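Local coordinates for molybdopterin molybdotransferase (Pyrococcus horikoshii, PDB 1UZ5), which probably inserts molybdenum into adenylyl-molybdopterin, using molybdate and releasing AMP, in a magnesium-dependent step of molybdenum cofactor biosynthesis, at residues P23-P29 and N173-R179. Numbering follows the deposited sequence.
Sequences PGIEEVP and NKVKVFR
Lys-174, its chain bent at chi3 (-56°), brings NZ to 3.8 Å from Glu-27 OE1, a long salt bridge; a water donates to the other oxygen, Glu-27 OE2. Val-175 and Val-28 form a hydrogen-bonded antiparallel pair, their side chains alongside one another with CG1 of Val-175 3.7 Å from CG2 of Val-28. On the opposite face, the extended Lys-176 runs beside Glu-27, and its CG and CE each lie 3.4 Å from Glu-27 OE2. Val-177 N donates to Glu-26 O at 2.8 Å and Glu-26 N to Val-177 O at 2.9 Å, both nearly straight. Phe-178 turns away, its ring edge near Gly-24 O. Arg-179 N donates to that oxygen at 178°, while its guanidinium lies under Glu-26 CB, 3.4 Å above the plane over its centre. The Glu-26 carboxylate is salt-bridged to Arg-36; its OE1 is a long 3.8 Å from Arg-179 NH1, well out of the guanidinium plane, and no N-H points at it. Were Glu-26 an alanine, Arg-36 would probably lose this carboxylate partner and Arg-179 its nearby counter-charge. Five backbone hydrogen bonds thus define this two-stranded antiparallel sheet, joining segments 143 residues apart, whereas its cross-strand salt bridges are long.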
loop_
_atom_site.group_PDB
_atom_site.type_symbol
_atom_site.label_atom_id
_atom_site.label_comp_id
_atom_site.label_asym_id
_atom_site.label_seq_id
_atom_site.Cartn_x
_atom_site.Cartn_y
_atom_site.Cartn_z
ATOM N N PRO A 23 -11.921 11.001 3.037
ATOM C CA PRO A 23 -10.853 11.992 3.170
ATOM C C PRO A 23 -10.745 12.922 1.966
ATOM O O PRO A 23 -10.168 14.005 2.055
ATOM C CB PRO A 23 -9.612 11.125 3.349
ATOM C CG PRO A 23 -9.910 9.961 2.455
ATOM C CD PRO A 23 -11.362 9.658 2.784
ATOM N N GLY A 24 -11.308 12.498 0.840
ATOM C CA GLY A 24 -11.241 13.317 -0.352
ATOM C C GLY A 24 -10.040 12.941 -1.198
ATOM O O GLY A 24 -9.175 12.172 -0.762
ATOM N N ILE A 25 -9.987 13.497 -2.406
ATOM C CA ILE A 25 -8.908 13.220 -3.343
ATOM C C ILE A 25 -8.129 14.478 -3.694
ATOM O O ILE A 25 -8.681 15.576 -3.709
ATOM C CB ILE A 25 -9.476 12.614 -4.643
ATOM C CG1 ILE A 25 -10.217 11.314 -4.321
ATOM C CG2 ILE A 25 -8.357 12.367 -5.643
ATOM C CD1 ILE A 25 -10.918 10.692 -5.508
ATOM N N GLU A 26 -6.837 14.315 -3.963
ATOM C CA GLU A 26 -6.000 15.443 -4.344
ATOM C C GLU A 26 -4.985 14.987 -5.386
ATOM O O GLU A 26 -4.661 13.799 -5.481
ATOM C CB GLU A 26 -5.256 16.014 -3.131
ATOM C CG GLU A 26 -4.107 15.154 -2.643
ATOM C CD GLU A 26 -3.259 15.845 -1.586
ATOM O OE1 GLU A 26 -2.743 16.948 -1.857
ATOM O OE2 GLU A 26 -3.104 15.280 -0.484
ATOM N N GLU A 27 -4.483 15.928 -6.171
ATOM C CA GLU A 27 -3.497 15.586 -7.179
ATOM C C GLU A 27 -2.143 16.078 -6.730
ATOM O O GLU A 27 -1.996 17.215 -6.291
ATOM C CB GLU A 27 -3.845 16.208 -8.534
ATOM C CG GLU A 27 -5.100 15.644 -9.175
ATOM C CD GLU A 27 -5.171 15.939 -10.659
ATOM O OE1 GLU A 27 -5.045 17.124 -11.041
ATOM O OE2 GLU A 27 -5.351 14.986 -11.445
ATOM N N VAL A 28 -1.150 15.209 -6.829
ATOM C CA VAL A 28 0.203 15.574 -6.443
ATOM C C VAL A 28 1.118 15.277 -7.622
ATOM O O VAL A 28 0.827 14.388 -8.420
ATOM C CB VAL A 28 0.679 14.738 -5.243
ATOM C CG1 VAL A 28 -0.189 15.036 -4.017
ATOM C CG2 VAL A 28 0.619 13.256 -5.598
ATOM N N PRO A 29 2.223 16.026 -7.752
ATOM C CA PRO A 29 3.163 15.798 -8.854
ATOM C C PRO A 29 3.664 14.365 -8.702
ATOM O O PRO A 29 3.622 13.811 -7.604
ATOM C CB PRO A 29 4.270 16.813 -8.586
ATOM C CG PRO A 29 3.568 17.901 -7.823
ATOM C CD PRO A 29 2.674 17.134 -6.893
ATOM N N ASN A 173 2.616 12.920 -15.084
ATOM C CA ASN A 173 3.373 13.728 -14.133
ATOM C C ASN A 173 2.509 14.237 -12.964
ATOM O O ASN A 173 2.983 14.981 -12.109
ATOM C CB ASN A 173 4.052 14.896 -14.855
ATOM C CG ASN A 173 3.081 15.973 -15.258
ATOM O OD1 ASN A 173 1.953 15.691 -15.655
ATOM N ND2 ASN A 173 3.521 17.222 -15.173
ATOM N N LYS A 174 1.241 13.831 -12.949
ATOM C CA LYS A 174 0.305 14.194 -11.882
ATOM C C LYS A 174 -0.549 12.976 -11.584
ATOM O O LYS A 174 -1.065 12.337 -12.499
ATOM C CB LYS A 174 -0.606 15.348 -12.297
ATOM C CG LYS A 174 0.095 16.685 -12.428
ATOM C CD LYS A 174 -0.915 17.819 -12.530
ATOM C CE LYS A 174 -1.887 17.604 -13.683
ATOM N NZ LYS A 174 -2.925 18.670 -13.743
ATOM N N VAL A 175 -0.709 12.656 -10.304
ATOM C CA VAL A 175 -1.497 11.493 -9.925
ATOM C C VAL A 175 -2.518 11.799 -8.823
ATOM O O VAL A 175 -2.243 12.556 -7.891
ATOM C CB VAL A 175 -0.561 10.338 -9.489
ATOM C CG1 VAL A 175 0.318 10.781 -8.332
ATOM C CG2 VAL A 175 -1.379 9.111 -9.118
ATOM N N LYS A 176 -3.704 11.218 -8.955
ATOM C CA LYS A 176 -4.774 11.412 -7.986
ATOM C C LYS A 176 -4.632 10.437 -6.833
ATOM O O LYS A 176 -4.718 9.224 -7.013
ATOM C CB LYS A 176 -6.136 11.217 -8.650
ATOM C CG LYS A 176 -6.518 12.349 -9.601
ATOM C CD LYS A 176 -7.907 12.134 -10.176
ATOM C CE LYS A 176 -8.325 13.313 -11.041
ATOM N NZ LYS A 176 -9.699 13.143 -11.576
ATOM N N VAL A 177 -4.410 10.974 -5.642
ATOM C CA VAL A 177 -4.252 10.125 -4.473
ATOM C C VAL A 177 -5.231 10.536 -3.378
ATOM O O VAL A 177 -5.749 11.655 -3.375
ATOM C CB VAL A 177 -2.810 10.202 -3.931
ATOM C CG1 VAL A 177 -1.830 9.689 -4.982
ATOM C CG2 VAL A 177 -2.472 11.633 -3.552
ATOM N N PHE A 178 -5.502 9.615 -2.463
ATOM C CA PHE A 178 -6.409 9.906 -1.362
ATOM C C PHE A 178 -5.724 10.867 -0.409
ATOM O O PHE A 178 -4.518 10.754 -0.164
ATOM C CB PHE A 178 -6.755 8.633 -0.587
ATOM C CG PHE A 178 -7.750 7.746 -1.268
ATOM C CD1 PHE A 178 -9.053 8.178 -1.483
ATOM C CD2 PHE A 178 -7.401 6.452 -1.645
ATOM C CE1 PHE A 178 -9.995 7.335 -2.059
ATOM C CE2 PHE A 178 -8.336 5.598 -2.222
ATOM C CZ PHE A 178 -9.637 6.042 -2.427
ATOM N N ARG A 179 -6.476 11.830 0.109
ATOM C CA ARG A 179 -5.914 12.741 1.095
ATOM C C ARG A 179 -5.775 11.836 2.316
ATOM O O ARG A 179 -6.472 10.827 2.422
ATOM C CB ARG A 179 -6.874 13.895 1.388
ATOM C CG ARG A 179 -6.962 14.915 0.267
ATOM C CD ARG A 179 -7.969 16.005 0.589
ATOM N NE ARG A 179 -8.092 16.964 -0.503
ATOM C CZ ARG A 179 -7.157 17.852 -0.827
ATOM N NH1 ARG A 179 -6.023 17.909 -0.139
ATOM N NH2 ARG A 179 -7.355 18.684 -1.842
HETATM O O HOH W 1 -4.394 12.922 -12.652
#